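Local coordinates for protein alginate lyase, family PL7 (Zobellia galactanivorans, PDB 3ZPY) that probably cleaves alginate by beta-elimination, the present chain being the catalytic domain of a longer marine bacterial lyase, at residues D32-T35 and G39-Y42; N43-S46 and Y50-T53. One frame throughout, in Å; residues are numbered along the deposited sequence.

Interaction 1 (D32-T35 and G39-Y42); sequences DDIT and GISY. With NA (sodium ion), chain C.
A sodium site on the surface of the alginate lyase domain joins Thr35 to Ile40, two points of the loop between strands 29-31 and 51-53. The ion is held by main-chain carbonyls, Thr35 O at 2.8 Å and Ile40 O likewise at 2.8 Å; Ala37 O and a water complete the ligands found. Neutral carbonyl oxygens suit a monovalent ion, though these distances are long for sodium and point to a loose grip. The ion bridges Thr35 O and Ile40 O, 3.6 Å apart, and probably offsets the repulsion expected between two carbonyl oxygens so close. Asp33 fixes the conformation of residues 33-35. Its OD1 accepts two bonds from one face of the carboxylate: Thr35 OG1, 2.7 Å away, comes from above the plane, while Thr35 N at 2.9 Å closes an Asx turn through a bond bent to 143°. With chi1 at 68°, Thr35 sets OG1 between its own N and carbonyl carbon, facing Asp33, and leaves the methyl CG2 to meet the 39-42 segment. A threonine suits the place because it offers one polar and one apolar branch; a valine here would probably leave Asp33 OD1 with the backbone N as its sole donor in the turn. Ile40 supplies the apolar counterpart: its CG2 lies 3.5 Å from Ile34 O and packs on Ile34 CG2 at 4.2 Å. Beyond Ile40, Tyr42 reaches Trp15 O with its hydroxyl, and Thr35 CG2 rests against the start of this residue, 3.8 Å from Tyr42 CB.

Interaction 2 (N43-S46 and Y50-T53); sequences NTYS and YFYT
Ser46 OG hydrogen-bonds a water at 2.7 Å, and the same water accepts a hydrogen bond from Thr53 N, 2.9 Å from the water oxygen. This single water joins the loop 43-46 to strand 51-53, an edge strand of the seven-stranded antiparallel sheet in the beta jelly-roll sandwich of PL7 lyases; serine suits the place because its short hydroxyl reaches the water. No direct hydrogen bond links the two segments; their backbones approach through a CA-H...O contact instead, Ser46 CA lying 3.4 Å from Phe51 O. Tyr45 and Phe51 bring their rings together. The planes, at 9°, are nearly parallel but slid apart, centroids 5.3 Å away, so that they barely overlap; Tyr45 CD2 and CE2 touch Phe51 CD2, at 3.4 Å for Tyr45 CD2. Both residues carry CG anti to the backbone N (chi1 178° in Tyr45, -178° in Phe51), extending each ring towards the other segment. Tyr45 O sits at the edge of the Phe51 ring, in its plane. Tyr50 and Phe51 form the two-residue side of a classic beta bulge, and Phe51 meets Phe60 edge-to-face. A tyrosine fits at position 45 because its ring can be buried while its hydroxyl bonds Ser19 OG. The chemistry thus divides the contact: aromatic carbons pack on the buried side, while a water serves the edge strand's Thr53 N on the exposed side.

Interactions 1 and 2 follow one another along the chain, residues 39-42 running straight into 43-46, and their centres lie 10 Å apart. Tyr45 is shared by both: Ile40 CG2 packs on its CD1 at 3.8 Å, and Ile34 CG1 meets its CZ at 3.8 Å, so Ile34 and Ile40 rest on the ring that also touches Phe51. Apolar packing therefore continues from the sodium-binding loop to the edge strand 51-53. The Tyr45 side chain is about 9 Å from the sodium, which leaves the metal to interaction 1, while interaction 2 joins the loop's far end to the sheet.

Interaction 1 (D32-T35 and G39-Y42)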
ATOM      1  N   ASP A  32      10.789   2.715  -9.197  1.00 11.76           N
ATOM      2  CA  ASP A  32      10.669   1.708  -8.156  1.00 10.66           C
ATOM      3  C   ASP A  32      11.535   2.084  -6.935  1.00  9.41           C
ATOM      4  O   ASP A  32      11.157   1.826  -5.846  1.00  9.22           O
ATOM      5  CB  ASP A  32      11.077   0.366  -8.790  1.00 13.42           C
ATOM      6  CG  ASP A  32      11.206  -0.731  -7.785  1.00 14.74           C
ATOM      7  OD1 ASP A  32      10.153  -1.283  -7.432  1.00 15.94           O
ATOM      8  OD2 ASP A  32      12.355  -1.025  -7.364  1.00 15.38           O
ATOM      9  N   ASP A  33      12.709   2.666  -7.185  1.00  9.77           N
ATOM     10  CA  ASP A  33      13.469   3.259  -6.111  1.00  8.83           C
ATOM     11  C   ASP A  33      13.717   4.715  -6.493  1.00  9.01           C
ATOM     12  O   ASP A  33      14.541   5.009  -7.357  1.00  8.05           O
ATOM     13  CB  ASP A  33      14.795   2.495  -5.926  1.00  9.56           C
ATOM     14  CG  ASP A  33      15.587   3.048  -4.739  1.00 11.15           C
ATOM     15  OD1 ASP A  33      15.325   4.216  -4.355  1.00  9.79           O
ATOM     16  OD2 ASP A  33      16.528   2.358  -4.260  1.00 16.72           O
ATOM     17  N   ILE A  34      12.978   5.600  -5.798  1.00  7.54           N
ATOM     18  CA  ILE A  34      13.029   7.013  -6.129  1.00  8.13           C
ATOM     19  C   ILE A  34      14.443   7.620  -6.013  1.00  9.26           C
ATOM     20  O   ILE A  34      14.752   8.643  -6.617  1.00  9.61           O
ATOM     21  CB  ILE A  34      11.995   7.801  -5.286  1.00  8.42           C
ATOM     22  CG1 ILE A  34      11.785   9.193  -5.915  1.00  8.33           C
ATOM     23  CG2 ILE A  34      12.494   7.872  -3.820  1.00  8.40           C
ATOM     24  CD1 ILE A  34      11.101   9.197  -7.270  1.00 10.95           C
ATOM     25  N   THR A  35      15.251   7.000  -5.166  1.00  9.96           N
ATOM     26  CA  THR A  35      16.591   7.532  -5.011  1.00 11.58           C
ATOM     27  C   THR A  35      17.455   7.353  -6.265  1.00 12.18           C
ATOM     28  O   THR A  35      18.540   7.921  -6.363  1.00 14.05           O
ATOM     29  CB  THR A  35      17.318   6.999  -3.760  1.00 11.93           C
ATOM     30  OG1 THR A  35      17.599   5.610  -3.890  1.00 12.30           O
ATOM     31  CG2 THR A  35      16.594   7.263  -2.498  1.00 10.87           C
ATOM     32  N   GLY A  39      19.063  13.885  -8.425  1.00 20.26           N
ATOM     33  CA  GLY A  39      18.833  14.909  -7.393  1.00 19.44           C
ATOM     34  C   GLY A  39      18.168  14.455  -6.120  1.00 18.69           C
ATOM     35  O   GLY A  39      17.838  15.299  -5.244  1.00 18.45           O
ATOM     36  N   ILE A  40      17.883  13.153  -6.023  1.00 16.58           N
ATOM     37  CA  ILE A  40      17.079  12.634  -4.914  1.00 13.03           C
ATOM     38  C   ILE A  40      17.985  11.819  -4.009  1.00 11.99           C
ATOM     39  O   ILE A  40      18.764  11.018  -4.477  1.00 11.77           O
ATOM     40  CB  ILE A  40      15.955  11.679  -5.417  1.00 13.52           C
ATOM     41  CG1 ILE A  40      14.968  12.373  -6.381  1.00 18.18           C
ATOM     42  CG2 ILE A  40      15.234  11.084  -4.223  1.00 11.76           C
ATOM     43  CD1 ILE A  40      14.629  13.771  -5.980  1.00 17.34           C
ATOM     44  N   SER A  41      17.948  12.108  -2.684  1.00  9.14           N
ATOM     45  CA  SER A  41      18.597  11.228  -1.698  1.00 10.50           C
ATOM     46  C   SER A  41      17.582  10.900  -0.613  1.00  7.70           C
ATOM     47  O   SER A  41      16.647  11.646  -0.330  1.00  8.34           O
ATOM     48  CB  SER A  41      19.835  11.822  -1.119  1.00 14.75           C
ATOM     49  OG  SER A  41      19.511  13.009  -0.450  1.00 18.47           O
ATOM     50  N   TYR A  42      17.711   9.695  -0.118  1.00  7.71           N
ATOM     51  CA  TYR A  42      16.684   9.100   0.661  1.00  6.93           C
ATOM     52  C   TYR A  42      16.225   9.984   1.861  1.00  6.10           C
ATOM     53  O   TYR A  42      14.992  10.206   2.023  1.00  7.63           O
ATOM     54  CB  TYR A  42      17.199   7.740   1.231  1.00  6.24           C
ATOM     55  CG  TYR A  42      16.114   6.891   1.861  1.00  7.34           C
ATOM     56  CD1 TYR A  42      15.615   7.151   3.139  1.00  7.21           C
ATOM     57  CD2 TYR A  42      15.573   5.860   1.119  1.00  7.91           C
ATOM     58  CE1 TYR A  42      14.635   6.324   3.695  1.00  8.26           C
ATOM     59  CE2 TYR A  42      14.584   5.012   1.645  1.00  7.21           C
ATOM     60  CZ  TYR A  42      14.081   5.266   2.924  1.00  7.16           C
ATOM     61  OH  TYR A  42      13.100   4.423   3.416  1.00  6.86           O
TER
HETATM   62 NA    NA C 450      19.897  10.243  -6.919  1.00  8.86          NA
HETATM   63  O   HOH W   1      22.358   8.619  -6.934  1.00 27.45           O

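Interaction 2 (N43-S46 and Y50-T53)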
ATOM      1  N   ASN A  43      17.191  10.471   2.697  1.00  8.34           N
ATOM      2  CA  ASN A  43      16.761  11.105   3.925  1.00  8.78           C
ATOM      3  C   ASN A  43      16.333  12.536   3.712  1.00  8.02           C
ATOM      4  O   ASN A  43      15.905  13.142   4.659  1.00 10.96           O
ATOM      5  CB  ASN A  43      17.845  11.049   5.023  1.00 12.31           C
ATOM      6  CG  ASN A  43      17.310  11.529   6.447  1.00 18.55           C
ATOM      7  OD1 ASN A  43      16.225  11.084   6.947  1.00 21.08           O
ATOM      8  ND2 ASN A  43      18.084  12.416   7.093  1.00 27.71           N
ATOM      9  N   THR A  44      16.487  13.108   2.540  1.00  6.94           N
ATOM     10  CA  THR A  44      15.901  14.429   2.224  1.00  6.97           C
ATOM     11  C   THR A  44      14.745  14.413   1.234  1.00  9.27           C
ATOM     12  O   THR A  44      14.133  15.458   1.007  1.00  9.33           O
ATOM     13  CB  THR A  44      16.955  15.424   1.772  1.00 10.81           C
ATOM     14  OG1 THR A  44      17.556  14.956   0.554  1.00 11.82           O
ATOM     15  CG2 THR A  44      18.090  15.556   2.731  1.00 11.63           C
ATOM     16  N   TYR A  45      14.423  13.254   0.681  1.00  8.63           N
ATOM     17  CA  TYR A  45      13.369  13.242  -0.335  1.00  7.88           C
ATOM     18  C   TYR A  45      12.015  13.753   0.179  1.00  7.94           C
ATOM     19  O   TYR A  45      11.468  13.216   1.160  1.00  6.80           O
ATOM     20  CB  TYR A  45      13.182  11.828  -0.904  1.00  8.38           C
ATOM     21  CG  TYR A  45      12.078  11.752  -1.930  1.00  7.84           C
ATOM     22  CD1 TYR A  45      12.012  12.651  -3.001  1.00  8.79           C
ATOM     23  CD2 TYR A  45      11.031  10.865  -1.759  1.00  7.33           C
ATOM     24  CE1 TYR A  45      10.983  12.580  -3.933  1.00  9.53           C
ATOM     25  CE2 TYR A  45       9.970  10.815  -2.661  1.00  6.18           C
ATOM     26  CZ  TYR A  45       9.917  11.697  -3.711  1.00  6.94           C
ATOM     27  OH  TYR A  45       8.867  11.623  -4.631  1.00  8.27           O
ATOM     28  N   SER A  46      11.427  14.703  -0.572  1.00  7.85           N
ATOM     29  CA  SER A  46      10.096  15.212  -0.294  1.00  5.80           C
ATOM     30  C   SER A  46       9.618  15.852  -1.590  1.00  6.87           C
ATOM     31  O   SER A  46      10.359  16.633  -2.191  1.00  7.53           O
ATOM     32  CB  SER A  46      10.140  16.233   0.870  1.00  6.39           C
ATOM     33  OG  SER A  46       8.843  16.677   1.206  1.00  8.68           O
ATOM     34  N   TYR A  50       3.524  14.208  -4.093  1.00  5.92           N
ATOM     35  CA  TYR A  50       3.537  12.725  -3.931  1.00  5.68           C
ATOM     36  C   TYR A  50       3.798  12.182  -2.536  1.00  5.22           C
ATOM     37  O   TYR A  50       3.204  11.185  -2.129  1.00  4.90           O
ATOM     38  CB  TYR A  50       4.613  12.086  -4.838  1.00  5.91           C
ATOM     39  CG  TYR A  50       4.415  12.390  -6.312  1.00  5.67           C
ATOM     40  CD1 TYR A  50       3.175  12.126  -6.968  1.00  6.98           C
ATOM     41  CD2 TYR A  50       5.421  13.027  -7.036  1.00  6.56           C
ATOM     42  CE1 TYR A  50       3.046  12.463  -8.294  1.00  8.36           C
ATOM     43  CE2 TYR A  50       5.296  13.360  -8.375  1.00  8.42           C
ATOM     44  CZ  TYR A  50       4.095  13.096  -9.009  1.00  7.12           C
ATOM     45  OH  TYR A  50       3.952  13.388 -10.347  1.00  9.18           O
ATOM     46  N   PHE A  51       4.783  12.763  -1.866  1.00  4.45           N
ATOM     47  CA  PHE A  51       5.402  12.122  -0.712  1.00  4.52           C
ATOM     48  C   PHE A  51       5.963  13.228   0.143  1.00  4.59           C
ATOM     49  O   PHE A  51       7.010  13.822  -0.210  1.00  5.61           O
ATOM     50  CB  PHE A  51       6.537  11.147  -1.191  1.00  5.37           C
ATOM     51  CG  PHE A  51       7.208  10.403  -0.034  1.00  4.99           C
ATOM     52  CD1 PHE A  51       6.604   9.282   0.550  1.00  7.16           C
ATOM     53  CD2 PHE A  51       8.444  10.816   0.427  1.00  5.49           C
ATOM     54  CE1 PHE A  51       7.238   8.598   1.575  1.00  7.68           C
ATOM     55  CE2 PHE A  51       9.075  10.119   1.422  1.00  6.46           C
ATOM     56  CZ  PHE A  51       8.496   9.026   1.993  1.00  7.20           C
ATOM     57  N   TYR A  52       5.293  13.488   1.302  1.00  4.01           N
ATOM     58  CA  TYR A  52       5.626  14.672   2.068  1.00  4.73           C
ATOM     59  C   TYR A  52       5.208  14.477   3.490  1.00  4.80           C
ATOM     60  O   TYR A  52       4.524  13.537   3.830  1.00  5.35           O
ATOM     61  CB  TYR A  52       5.048  15.959   1.415  1.00  4.99           C
ATOM     62  CG  TYR A  52       3.541  16.002   1.319  1.00  4.97           C
ATOM     63  CD1 TYR A  52       2.818  16.518   2.394  1.00  5.89           C
ATOM     64  CD2 TYR A  52       2.855  15.481   0.218  1.00  4.57           C
ATOM     65  CE1 TYR A  52       1.421  16.575   2.354  1.00  5.66           C
ATOM     66  CE2 TYR A  52       1.435  15.464   0.170  1.00  6.23           C
ATOM     67  CZ  TYR A  52       0.770  16.055   1.264  1.00  6.29           C
ATOM     68  OH  TYR A  52      -0.585  16.074   1.265  1.00  8.53           O
ATOM     69  N   THR A  53       5.576  15.451   4.310  1.00  4.92           N
ATOM     70  CA  THR A  53       5.209  15.353   5.758  1.00  4.95           C
ATOM     71  C   THR A  53       4.742  16.685   6.328  1.00  5.07           C
ATOM     72  O   THR A  53       5.180  17.752   5.825  1.00  7.00           O
ATOM     73  CB  THR A  53       6.371  14.753   6.618  1.00  4.90           C
ATOM     74  OG1 THR A  53       5.906  14.541   7.942  1.00  5.56           O
ATOM     75  CG2 THR A  53       7.598  15.652   6.601  1.00  6.43           C
TER
HETATM   76  O   HOH W   2       7.601  17.389   3.484  1.00  6.71           O